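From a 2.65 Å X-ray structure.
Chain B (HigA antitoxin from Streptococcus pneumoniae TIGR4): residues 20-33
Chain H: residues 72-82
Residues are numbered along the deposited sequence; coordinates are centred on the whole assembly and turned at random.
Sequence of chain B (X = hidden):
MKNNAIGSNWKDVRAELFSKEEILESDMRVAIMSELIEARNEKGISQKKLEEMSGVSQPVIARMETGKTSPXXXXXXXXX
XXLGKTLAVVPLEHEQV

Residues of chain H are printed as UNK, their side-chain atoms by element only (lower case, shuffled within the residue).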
# COMPACT_ATOMS: atom_id res chain seq x y z
N LYS B 20 -9.32 16.55 -1.78
CA LYS B 20 -8.21 16.18 -2.66
C LYS B 20 -7.54 14.91 -2.15
O LYS B 20 -6.99 14.13 -2.93
CB LYS B 20 -7.19 17.32 -2.76
CG LYS B 20 -7.74 18.57 -3.43
CD LYS B 20 -6.66 19.60 -3.65
CE LYS B 20 -5.56 19.07 -4.56
NZ LYS B 20 -4.48 20.07 -4.78
N GLU B 21 -7.62 14.69 -0.85
CA GLU B 21 -7.06 13.50 -0.24
C GLU B 21 -7.93 12.27 -0.54
O GLU B 21 -7.41 11.19 -0.80
CB GLU B 21 -6.92 13.69 1.28
CG GLU B 21 -6.45 12.46 2.04
CD GLU B 21 -5.10 11.93 1.56
OE1 GLU B 21 -4.32 12.72 0.98
OE2 GLU B 21 -4.83 10.73 1.76
N GLU B 22 -9.24 12.45 -0.50
CA GLU B 22 -10.17 11.36 -0.81
C GLU B 22 -10.06 10.96 -2.28
O GLU B 22 -10.22 9.79 -2.63
CB GLU B 22 -11.60 11.75 -0.47
CG GLU B 22 -11.91 11.72 1.03
CD GLU B 22 -13.24 12.37 1.38
OE1 GLU B 22 -13.61 13.38 0.74
OE2 GLU B 22 -13.92 11.86 2.30
N ILE B 23 -9.77 11.94 -3.13
CA ILE B 23 -9.58 11.69 -4.56
C ILE B 23 -8.26 10.97 -4.80
O ILE B 23 -8.16 10.09 -5.66
CB ILE B 23 -9.62 13.02 -5.35
CG1 ILE B 23 -11.06 13.56 -5.40
CG2 ILE B 23 -9.10 12.83 -6.77
CD1 ILE B 23 -11.20 14.88 -6.11
N LEU B 24 -7.25 11.33 -4.02
CA LEU B 24 -5.94 10.69 -4.10
C LEU B 24 -6.02 9.21 -3.73
O LEU B 24 -5.47 8.35 -4.42
CB LEU B 24 -4.95 11.41 -3.18
CG LEU B 24 -3.47 11.06 -3.32
CD1 LEU B 24 -2.84 11.80 -4.49
CD2 LEU B 24 -2.74 11.38 -2.02
N GLU B 25 -6.71 8.92 -2.63
CA GLU B 25 -6.88 7.54 -2.17
C GLU B 25 -7.70 6.72 -3.16
O GLU B 25 -7.45 5.53 -3.35
CB GLU B 25 -7.56 7.52 -0.79
CG GLU B 25 -6.78 8.22 0.30
CD GLU B 25 -7.56 8.29 1.61
OE1 GLU B 25 -8.26 7.31 1.93
OE2 GLU B 25 -7.46 9.32 2.30
N SER B 26 -8.69 7.36 -3.78
CA SER B 26 -9.57 6.69 -4.72
C SER B 26 -8.81 6.27 -5.98
O SER B 26 -8.92 5.14 -6.43
CB SER B 26 -10.75 7.58 -5.09
OG SER B 26 -11.61 6.95 -6.03
N ASP B 27 -8.03 7.20 -6.53
CA ASP B 27 -7.23 6.93 -7.72
C ASP B 27 -6.28 5.75 -7.51
O ASP B 27 -6.10 4.92 -8.40
CB ASP B 27 -6.44 8.17 -8.14
CG ASP B 27 -7.32 9.25 -8.74
OD1 ASP B 27 -8.39 8.91 -9.30
OD2 ASP B 27 -6.95 10.44 -8.66
N MET B 28 -5.69 5.68 -6.32
CA MET B 28 -4.77 4.60 -5.98
C MET B 28 -5.49 3.26 -5.94
O MET B 28 -4.97 2.26 -6.44
CB MET B 28 -4.09 4.89 -4.64
CG MET B 28 -3.24 3.75 -4.08
SD MET B 28 -1.99 3.11 -5.23
CE MET B 28 -1.15 4.62 -5.70
N ARG B 29 -6.68 3.24 -5.35
CA ARG B 29 -7.48 2.02 -5.32
C ARG B 29 -7.91 1.63 -6.74
O ARG B 29 -8.03 0.45 -7.05
CB ARG B 29 -8.70 2.19 -4.43
CG ARG B 29 -8.39 2.30 -2.95
CD ARG B 29 -9.64 2.16 -2.11
NE ARG B 29 -10.64 3.16 -2.47
CZ ARG B 29 -10.75 4.36 -1.90
NH1 ARG B 29 -9.91 4.71 -0.93
NH2 ARG B 29 -11.69 5.21 -2.29
N VAL B 30 -8.12 2.64 -7.58
CA VAL B 30 -8.51 2.43 -8.97
C VAL B 30 -7.34 1.90 -9.79
O VAL B 30 -7.51 1.03 -10.65
CB VAL B 30 -9.05 3.74 -9.59
CG1 VAL B 30 -9.05 3.67 -11.12
CG2 VAL B 30 -10.45 4.04 -9.07
N ALA B 31 -6.14 2.42 -9.51
CA ALA B 31 -4.93 1.98 -10.20
C ALA B 31 -4.68 0.49 -9.99
O ALA B 31 -4.34 -0.23 -10.92
CB ALA B 31 -3.74 2.79 -9.72
N ILE B 32 -4.85 0.04 -8.75
CA ILE B 32 -4.71 -1.38 -8.42
C ILE B 32 -5.78 -2.20 -9.14
O ILE B 32 -5.49 -3.25 -9.71
CB ILE B 32 -4.80 -1.61 -6.90
CG1 ILE B 32 -3.56 -1.04 -6.21
CG2 ILE B 32 -4.94 -3.09 -6.59
CD1 ILE B 32 -3.78 -0.71 -4.75
N MET B 33 -7.02 -1.72 -9.10
CA MET B 33 -8.11 -2.36 -9.82
C MET B 33 -7.81 -2.41 -11.32
O MET B 33 -8.12 -3.40 -11.98
CB MET B 33 -9.43 -1.63 -9.56
CG MET B 33 -9.98 -1.79 -8.14
SD MET B 33 -11.37 -0.67 -7.81
CE MET B 33 -11.75 -1.08 -6.11
N UNK H 72 -3.30 -0.88 6.20
CA UNK H 72 -4.22 -0.70 5.12
C UNK H 72 -3.75 0.44 4.25
O UNK H 72 -3.14 1.38 4.70
c UNK H 72 -7.48 -1.64 6.99
c UNK H 72 -5.62 -0.50 5.67
n UNK H 72 -7.76 -1.99 8.23
c UNK H 72 -6.02 -1.63 6.61
o UNK H 72 -8.36 -1.34 6.18
N UNK H 73 -4.04 0.35 2.99
CA UNK H 73 -3.54 1.28 2.03
C UNK H 73 -4.00 2.69 2.32
O UNK H 73 -3.31 3.62 2.01
c UNK H 73 -3.97 0.83 0.66
c UNK H 73 -4.05 0.88 -1.74
c UNK H 73 -1.93 1.50 -0.59
c UNK H 73 -3.44 1.57 -0.54
N UNK H 74 -5.19 2.84 2.84
CA UNK H 74 -5.81 4.12 3.04
C UNK H 74 -5.13 4.90 4.13
O UNK H 74 -4.95 6.08 4.02
c UNK H 74 -8.05 3.64 2.03
o UNK H 74 -7.56 3.97 0.94
o UNK H 74 -9.14 3.07 2.12
c UNK H 74 -7.30 3.94 3.29
N UNK H 75 -4.75 4.20 5.19
CA UNK H 75 -4.05 4.81 6.31
C UNK H 75 -2.65 5.25 5.90
O UNK H 75 -2.20 6.33 6.29
c UNK H 75 -5.34 3.32 7.87
c UNK H 75 -3.96 3.83 7.49
o UNK H 75 -3.14 2.71 7.12
N UNK H 76 -1.97 4.42 5.12
CA UNK H 76 -0.63 4.73 4.63
C UNK H 76 -0.64 6.01 3.80
O UNK H 76 0.20 6.89 3.99
c UNK H 76 1.32 3.98 3.21
c UNK H 76 -0.03 3.58 3.79
c UNK H 76 0.10 2.33 4.62
N UNK H 77 -1.59 6.09 2.87
CA UNK H 77 -1.73 7.26 2.01
C UNK H 77 -2.06 8.52 2.82
O UNK H 77 -1.61 9.61 2.47
c UNK H 77 -2.50 6.00 -0.14
c UNK H 77 -3.76 5.61 -0.89
c UNK H 77 -1.45 6.55 -1.09
c UNK H 77 -2.82 7.02 0.96
N UNK H 78 -2.82 8.36 3.89
CA UNK H 78 -3.16 9.47 4.77
C UNK H 78 -1.93 9.99 5.51
O UNK H 78 -1.66 11.19 5.52
c UNK H 78 -4.23 9.06 5.79
c UNK H 78 -6.65 8.81 6.37
n UNK H 78 -9.01 8.28 6.95
c UNK H 78 -5.65 9.00 5.24
c UNK H 78 -8.03 8.46 5.84
N UNK H 79 -1.20 9.08 6.15
CA UNK H 79 -0.01 9.44 6.91
C UNK H 79 1.05 10.07 6.01
O UNK H 79 1.66 11.08 6.36
c UNK H 79 1.92 8.57 8.27
c UNK H 79 0.58 8.22 7.63
c UNK H 79 -0.40 7.69 8.67
N UNK H 80 1.25 9.48 4.83
CA UNK H 80 2.23 10.00 3.88
C UNK H 80 1.86 11.39 3.37
O UNK H 80 2.73 12.24 3.17
c UNK H 80 2.38 9.04 2.69
c UNK H 80 4.54 8.00 3.45
c UNK H 80 3.15 6.87 1.69
c UNK H 80 3.13 7.73 2.95
N UNK H 81 0.56 11.62 3.17
CA UNK H 81 0.08 12.90 2.65
C UNK H 81 0.43 14.06 3.57
O UNK H 81 0.78 15.15 3.12
c UNK H 81 -1.42 12.84 2.42
N UNK H 82 0.33 13.81 4.88
CA UNK H 82 0.70 14.81 5.88
C UNK H 82 2.18 15.15 5.79
O UNK H 82 2.60 16.26 6.13
c UNK H 82 0.36 14.30 7.28
o UNK H 82 -0.97 13.82 7.35

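Position 72 carries three carbons, the third bonded to one oxygen and one nitrogen: a primary amide carried on two methylenes, CB and the next carbon, hence H:Gln72. It precedes the helix at the N-cap position and lies out of reach of chain B.

Position 73 has four carbons forked at the second. CB points toward chain B, and one terminal carbon lies 3.4 Å from B:Ile32 CD1. A fork at the second carbon defines leucine, H:Leu73; the terminal carbon nearest B:Ile32 is CD2, and H:Leu73 CD2 also lies 3.8 Å from B:Met28 CG.

Position 74 has two carbons, the second bearing two oxygens, a short carboxylate: H:Asp74. CB points sideways, but the end of the side chain comes nearer, placing OD1 3.1 Å from B:Arg29 NH1. This is a salt bridge with a hydrogen bond from NH1 (N-H...O angle 139°), met at the edge of the guanidinium near its plane.

Position 75 has one carbon bearing an oxygen and a methyl, so it is H:Thr75. It points away from chain B, and its OG1 donates to the backbone O of H:Gln72 at 2.8 Å.

Position 76 has three carbons branched at CB, which gives H:Val76, out of reach.

Position 77 repeats the four-carbon fork at the second carbon: H:Leu77. CB points toward chain B; CD1 lies 3.7 Å from B:Met28 CG and 3.9 Å from B:Glu25 CA, so it packs close to the opposing backbone.

Position 78 has four carbons in a row ending in nitrogen, an extended H:Lys78. Its CG lies 3.5 Å from B:Glu25 OE2, so contact comes through the aliphatic stem; the amine forms no salt bridge with this stretch.

Position 79, three carbons branched at CB, is H:Val79, directed away. Position 80, four carbons forked at the second, is H:Leu80, sideways and without contact.

Position 81 has a single carbon, H:Ala81; its CB lies 3.2 Å from B:Glu21 OE1, a close approach to the carboxylate.

Position 82 has one carbon followed by oxygen: H:Ser82, whose OG donates to H:Lys78 O at 3.3 Å.

The helices run at 134°, with axes 10.1 Å apart at closest approach, and bury 482 Å² in total. Positions 73, 77 and 81, spaced four apart, point toward chain B. H:Leu73 and H:Leu77 both pack on B:Met28, and H:Leu73 extends the apolar contact to B:Ile32. B:Arg29 offsets charge at H:Asp74, whose OD1 also sits 3.6 Å from B:Glu25 OE1, an unfavourable pairing of like charges.

Chain H (72-82) QLDTVLKVLAS
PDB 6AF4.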